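Local structure of ABC-type branched-chain amino acid transport systems periplasmic component-like protein (4N03) at residues A280-L294 with A347-F359. The protein probably binds fatty acids outside the membrane and delivers them to an ABC transporter as its substrate-binding component. Sequence-based numbering, arbitrary orientation.
Sequences AGAPMSADLPAIKKL and ANADDGLGTPMNF. With PLM (palmitic acid), chain B.
Beside the methyl end of the bound palmitic acid, in a type I periplasmic-binding-protein fold, the turn of a loop at D351-T355 docks against A280-A282 and the start of helix 289-301. T355 reaches the edge of the lipid pocket: its chi1 of -48° sets OG1 on A280 O, to which it donates over 2.8 Å from 32° out of the carbonyl plane, and leaves CG2 3.9 Å from CG of the palmitic acid, the terminal carbon of the chain. One water bridges the two segments, accepting from A282 N and donating to T355 OG1 and L353 O, each at 2.7 Å. A second water repeats the link at the helix start, accepting from A290 N and donating to G352 O. On the helix side, L353 offers one methyl: CD2 sits 3.8 Å from A290 CB and 3.9 Å from CD1 of I291, with L294 CD2 a little farther off. L288 CD1 lies alongside the peptide that enters G354, 3.7 Å from its N. G354, whose backbone angles suit glycine, allows the close approach to A282, whose methyl CB meets L353 O at 3.4 Å. Asx turns of D350 and D351, whose OD1 atoms accept from G352 N and L353 N, brace the bend. Thus T355 OG1 satisfies A280 O and an ordered water serves A282 N and L353 O, while methyls of L288, A290, I291, L294 and L353 make the joint's apolar part.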
# COMPACT_ATOMS: atom_id res chain seq x y z
N ALA A 280 -3.68 5.04 -4.89
CA ALA A 280 -3.95 4.33 -6.13
C ALA A 280 -5.07 3.30 -5.98
O ALA A 280 -5.53 2.77 -6.97
CB ALA A 280 -2.71 3.60 -6.61
N GLY A 281 -5.45 2.97 -4.73
CA GLY A 281 -6.45 1.94 -4.47
C GLY A 281 -7.86 2.48 -4.31
O GLY A 281 -8.07 3.49 -3.68
N ALA A 282 -8.80 1.75 -4.89
CA ALA A 282 -10.19 2.12 -4.73
C ALA A 282 -10.66 1.74 -3.32
O ALA A 282 -10.23 0.71 -2.78
CB ALA A 282 -11.04 1.38 -5.74
N PRO A 283 -11.52 2.57 -2.73
CA PRO A 283 -12.11 2.19 -1.47
C PRO A 283 -13.26 1.15 -1.67
O PRO A 283 -13.72 0.93 -2.79
CB PRO A 283 -12.63 3.52 -0.95
CG PRO A 283 -13.04 4.25 -2.17
CD PRO A 283 -12.04 3.83 -3.21
N MSE A 284 -13.74 0.58 -0.57
CA MSE A 284 -14.80 -0.48 -0.59
C MSE A 284 -16.14 0.03 -1.03
O MSE A 284 -17.05 -0.76 -1.23
CB MSE A 284 -14.81 -1.18 0.75
CG MSE A 284 -13.47 -1.86 1.00
SE MSE A 284 -13.57 -3.79 1.08
CE MSE A 284 -14.45 -4.12 -0.62
N SER A 285 -16.32 1.33 -1.13
CA SER A 285 -17.54 1.97 -1.61
C SER A 285 -17.57 2.20 -3.10
O SER A 285 -18.57 2.65 -3.63
CB SER A 285 -17.71 3.29 -0.89
OG SER A 285 -16.61 4.12 -1.19
N ALA A 286 -16.48 1.91 -3.80
CA ALA A 286 -16.47 2.14 -5.24
C ALA A 286 -17.52 1.27 -5.95
O ALA A 286 -17.70 0.11 -5.61
CB ALA A 286 -15.11 1.85 -5.81
N ASP A 287 -18.07 1.82 -7.02
CA ASP A 287 -19.14 1.14 -7.76
C ASP A 287 -18.52 0.21 -8.80
O ASP A 287 -18.53 0.50 -10.00
CB ASP A 287 -20.05 2.17 -8.41
CG ASP A 287 -21.25 1.55 -9.09
OD1 ASP A 287 -21.57 0.39 -8.76
OD2 ASP A 287 -21.83 2.23 -9.95
N LEU A 288 -17.96 -0.89 -8.31
CA LEU A 288 -17.35 -1.92 -9.14
C LEU A 288 -17.85 -3.27 -8.69
O LEU A 288 -17.85 -3.55 -7.51
CB LEU A 288 -15.83 -1.86 -9.00
CG LEU A 288 -15.10 -0.62 -9.50
CD1 LEU A 288 -13.65 -0.67 -9.09
CD2 LEU A 288 -15.17 -0.38 -10.99
N PRO A 289 -18.22 -4.14 -9.63
CA PRO A 289 -18.77 -5.45 -9.23
C PRO A 289 -17.83 -6.27 -8.36
O PRO A 289 -18.26 -6.88 -7.39
CB PRO A 289 -19.06 -6.14 -10.56
CG PRO A 289 -19.24 -5.04 -11.51
CD PRO A 289 -18.38 -3.91 -11.07
N ALA A 290 -16.53 -6.24 -8.63
CA ALA A 290 -15.62 -7.06 -7.84
C ALA A 290 -15.47 -6.51 -6.43
O ALA A 290 -15.22 -7.28 -5.50
CB ALA A 290 -14.26 -7.18 -8.49
N ILE A 291 -15.59 -5.19 -6.29
CA ILE A 291 -15.52 -4.57 -4.96
C ILE A 291 -16.74 -4.98 -4.12
O ILE A 291 -16.60 -5.34 -2.97
CB ILE A 291 -15.46 -3.04 -5.09
CG1 ILE A 291 -14.12 -2.61 -5.61
CG2 ILE A 291 -15.78 -2.32 -3.79
CD1 ILE A 291 -12.93 -2.63 -4.65
N LYS A 292 -17.92 -4.89 -4.72
CA LYS A 292 -19.17 -5.31 -4.04
C LYS A 292 -19.12 -6.79 -3.63
O LYS A 292 -19.48 -7.17 -2.50
CB LYS A 292 -20.34 -5.00 -4.96
CG LYS A 292 -20.61 -3.53 -5.15
CD LYS A 292 -21.72 -3.22 -6.16
CE LYS A 292 -21.70 -1.76 -6.58
NZ LYS A 292 -22.02 -0.83 -5.45
N LYS A 293 -18.65 -7.63 -4.52
CA LYS A 293 -18.49 -9.05 -4.23
C LYS A 293 -17.53 -9.31 -3.08
O LYS A 293 -17.76 -10.15 -2.19
CB LYS A 293 -18.09 -9.80 -5.49
CG LYS A 293 -17.93 -11.30 -5.39
CD LYS A 293 -17.53 -11.89 -6.74
CE LYS A 293 -17.70 -13.40 -6.74
NZ LYS A 293 -17.44 -13.98 -8.09
N LEU A 294 -16.40 -8.59 -3.09
CA LEU A 294 -15.41 -8.68 -2.02
C LEU A 294 -16.00 -8.23 -0.68
O LEU A 294 -15.78 -8.84 0.34
CB LEU A 294 -14.17 -7.90 -2.42
CG LEU A 294 -13.11 -7.75 -1.33
CD1 LEU A 294 -12.65 -9.10 -0.82
CD2 LEU A 294 -11.93 -6.96 -1.86
N ALA A 347 1.35 -7.80 -18.98
CA ALA A 347 1.38 -6.39 -19.34
C ALA A 347 0.10 -5.61 -19.07
O ALA A 347 0.08 -4.39 -19.13
CB ALA A 347 1.76 -6.22 -20.81
N ASN A 348 -0.96 -6.30 -18.75
CA ASN A 348 -2.31 -5.69 -18.72
C ASN A 348 -3.15 -6.30 -17.63
O ASN A 348 -4.25 -6.88 -17.88
CB ASN A 348 -2.96 -5.93 -20.11
CG ASN A 348 -4.20 -5.11 -20.35
OD1 ASN A 348 -4.27 -3.96 -19.94
ND2 ASN A 348 -5.17 -5.68 -21.08
N ALA A 349 -2.75 -6.14 -16.40
CA ALA A 349 -3.52 -6.68 -15.28
C ALA A 349 -4.68 -5.76 -14.94
O ALA A 349 -4.58 -4.55 -14.90
CB ALA A 349 -2.65 -6.85 -14.07
N ASP A 350 -5.83 -6.38 -14.65
CA ASP A 350 -6.97 -5.63 -14.11
C ASP A 350 -7.86 -6.61 -13.40
O ASP A 350 -8.61 -7.36 -14.05
CB ASP A 350 -7.76 -4.95 -15.22
CG ASP A 350 -8.87 -4.06 -14.68
OD1 ASP A 350 -9.16 -4.13 -13.45
OD2 ASP A 350 -9.48 -3.29 -15.46
N ASP A 351 -7.70 -6.68 -12.09
CA ASP A 351 -8.45 -7.60 -11.24
C ASP A 351 -9.87 -7.13 -10.93
O ASP A 351 -10.61 -7.79 -10.18
CB ASP A 351 -7.64 -7.87 -9.94
CG ASP A 351 -7.44 -6.64 -9.08
OD1 ASP A 351 -8.05 -5.61 -9.29
OD2 ASP A 351 -6.62 -6.70 -8.10
N GLY A 352 -10.30 -6.02 -11.50
CA GLY A 352 -11.61 -5.48 -11.24
C GLY A 352 -11.76 -4.68 -9.98
O GLY A 352 -12.88 -4.25 -9.68
N LEU A 353 -10.69 -4.49 -9.24
CA LEU A 353 -10.73 -3.80 -7.97
C LEU A 353 -10.33 -2.34 -8.04
O LEU A 353 -10.22 -1.70 -7.01
CB LEU A 353 -9.84 -4.53 -6.98
CG LEU A 353 -10.26 -5.95 -6.65
CD1 LEU A 353 -9.20 -6.60 -5.78
CD2 LEU A 353 -11.59 -6.05 -5.96
N GLY A 354 -10.14 -1.83 -9.26
CA GLY A 354 -9.97 -0.39 -9.44
C GLY A 354 -8.55 0.10 -9.70
O GLY A 354 -8.37 1.31 -9.74
N THR A 355 -7.59 -0.79 -9.90
CA THR A 355 -6.21 -0.37 -10.15
C THR A 355 -5.56 -1.24 -11.22
O THR A 355 -4.77 -2.12 -10.93
CB THR A 355 -5.39 -0.45 -8.85
OG1 THR A 355 -6.08 0.15 -7.74
CG2 THR A 355 -4.05 0.23 -8.99
N PRO A 356 -5.89 -0.98 -12.48
CA PRO A 356 -5.19 -1.68 -13.56
C PRO A 356 -3.68 -1.38 -13.50
O PRO A 356 -3.27 -0.27 -13.09
CB PRO A 356 -5.80 -1.06 -14.83
CG PRO A 356 -7.13 -0.55 -14.42
CD PRO A 356 -6.96 -0.11 -12.97
N MSE A 357 -2.88 -2.34 -13.88
CA MSE A 357 -1.41 -2.22 -13.77
C MSE A 357 -0.73 -2.99 -14.86
O MSE A 357 -1.27 -3.89 -15.46
CB MSE A 357 -0.96 -2.92 -12.43
CG MSE A 357 -1.38 -2.10 -11.27
SE MSE A 357 -0.87 -3.09 -9.65
CE MSE A 357 -2.46 -3.95 -9.33
N ASN A 358 0.51 -2.63 -15.13
CA ASN A 358 1.40 -3.38 -16.01
C ASN A 358 2.54 -3.96 -15.18
O ASN A 358 3.21 -3.19 -14.49
CB ASN A 358 1.92 -2.43 -17.09
CG ASN A 358 2.75 -3.10 -18.19
OD1 ASN A 358 3.45 -4.12 -17.99
ND2 ASN A 358 2.81 -2.45 -19.34
N PHE A 359 2.76 -5.27 -15.23
CA PHE A 359 3.77 -5.98 -14.50
C PHE A 359 5.07 -6.28 -15.26
O PHE A 359 5.94 -6.97 -14.76
CB PHE A 359 3.18 -7.28 -13.94
CG PHE A 359 2.02 -7.08 -12.97
CD1 PHE A 359 2.03 -6.01 -12.09
CD2 PHE A 359 0.99 -7.98 -12.92
CE1 PHE A 359 1.05 -5.85 -11.16
CE2 PHE A 359 -0.06 -7.80 -11.96
CZ PHE A 359 0.00 -6.70 -11.14
C1 PLM B . 5.17 2.22 4.45
O1 PLM B . 5.32 2.25 3.20
O2 PLM B . 6.06 1.89 5.26
C2 PLM B . 3.78 2.41 5.00
C3 PLM B . 3.01 1.02 4.87
C4 PLM B . 1.54 1.12 5.18
C5 PLM B . 0.84 -0.19 5.12
C6 PLM B . -0.69 -0.22 5.32
C7 PLM B . -1.40 -0.11 3.97
C8 PLM B . -2.89 0.06 4.04
C9 PLM B . -3.62 -0.14 2.72
CA PLM B . -3.80 1.14 1.87
CB PLM B . -4.29 0.70 0.43
CC PLM B . -3.39 1.31 -0.68
CD PLM B . -3.43 0.56 -2.00
CE PLM B . -2.54 1.08 -3.12
CF PLM B . -2.19 -0.05 -4.10
CG PLM B . -3.22 -0.29 -5.19
O HOH W 1 -7.85 -0.81 -5.97
O HOH W 2 -15.15 -4.99 -10.91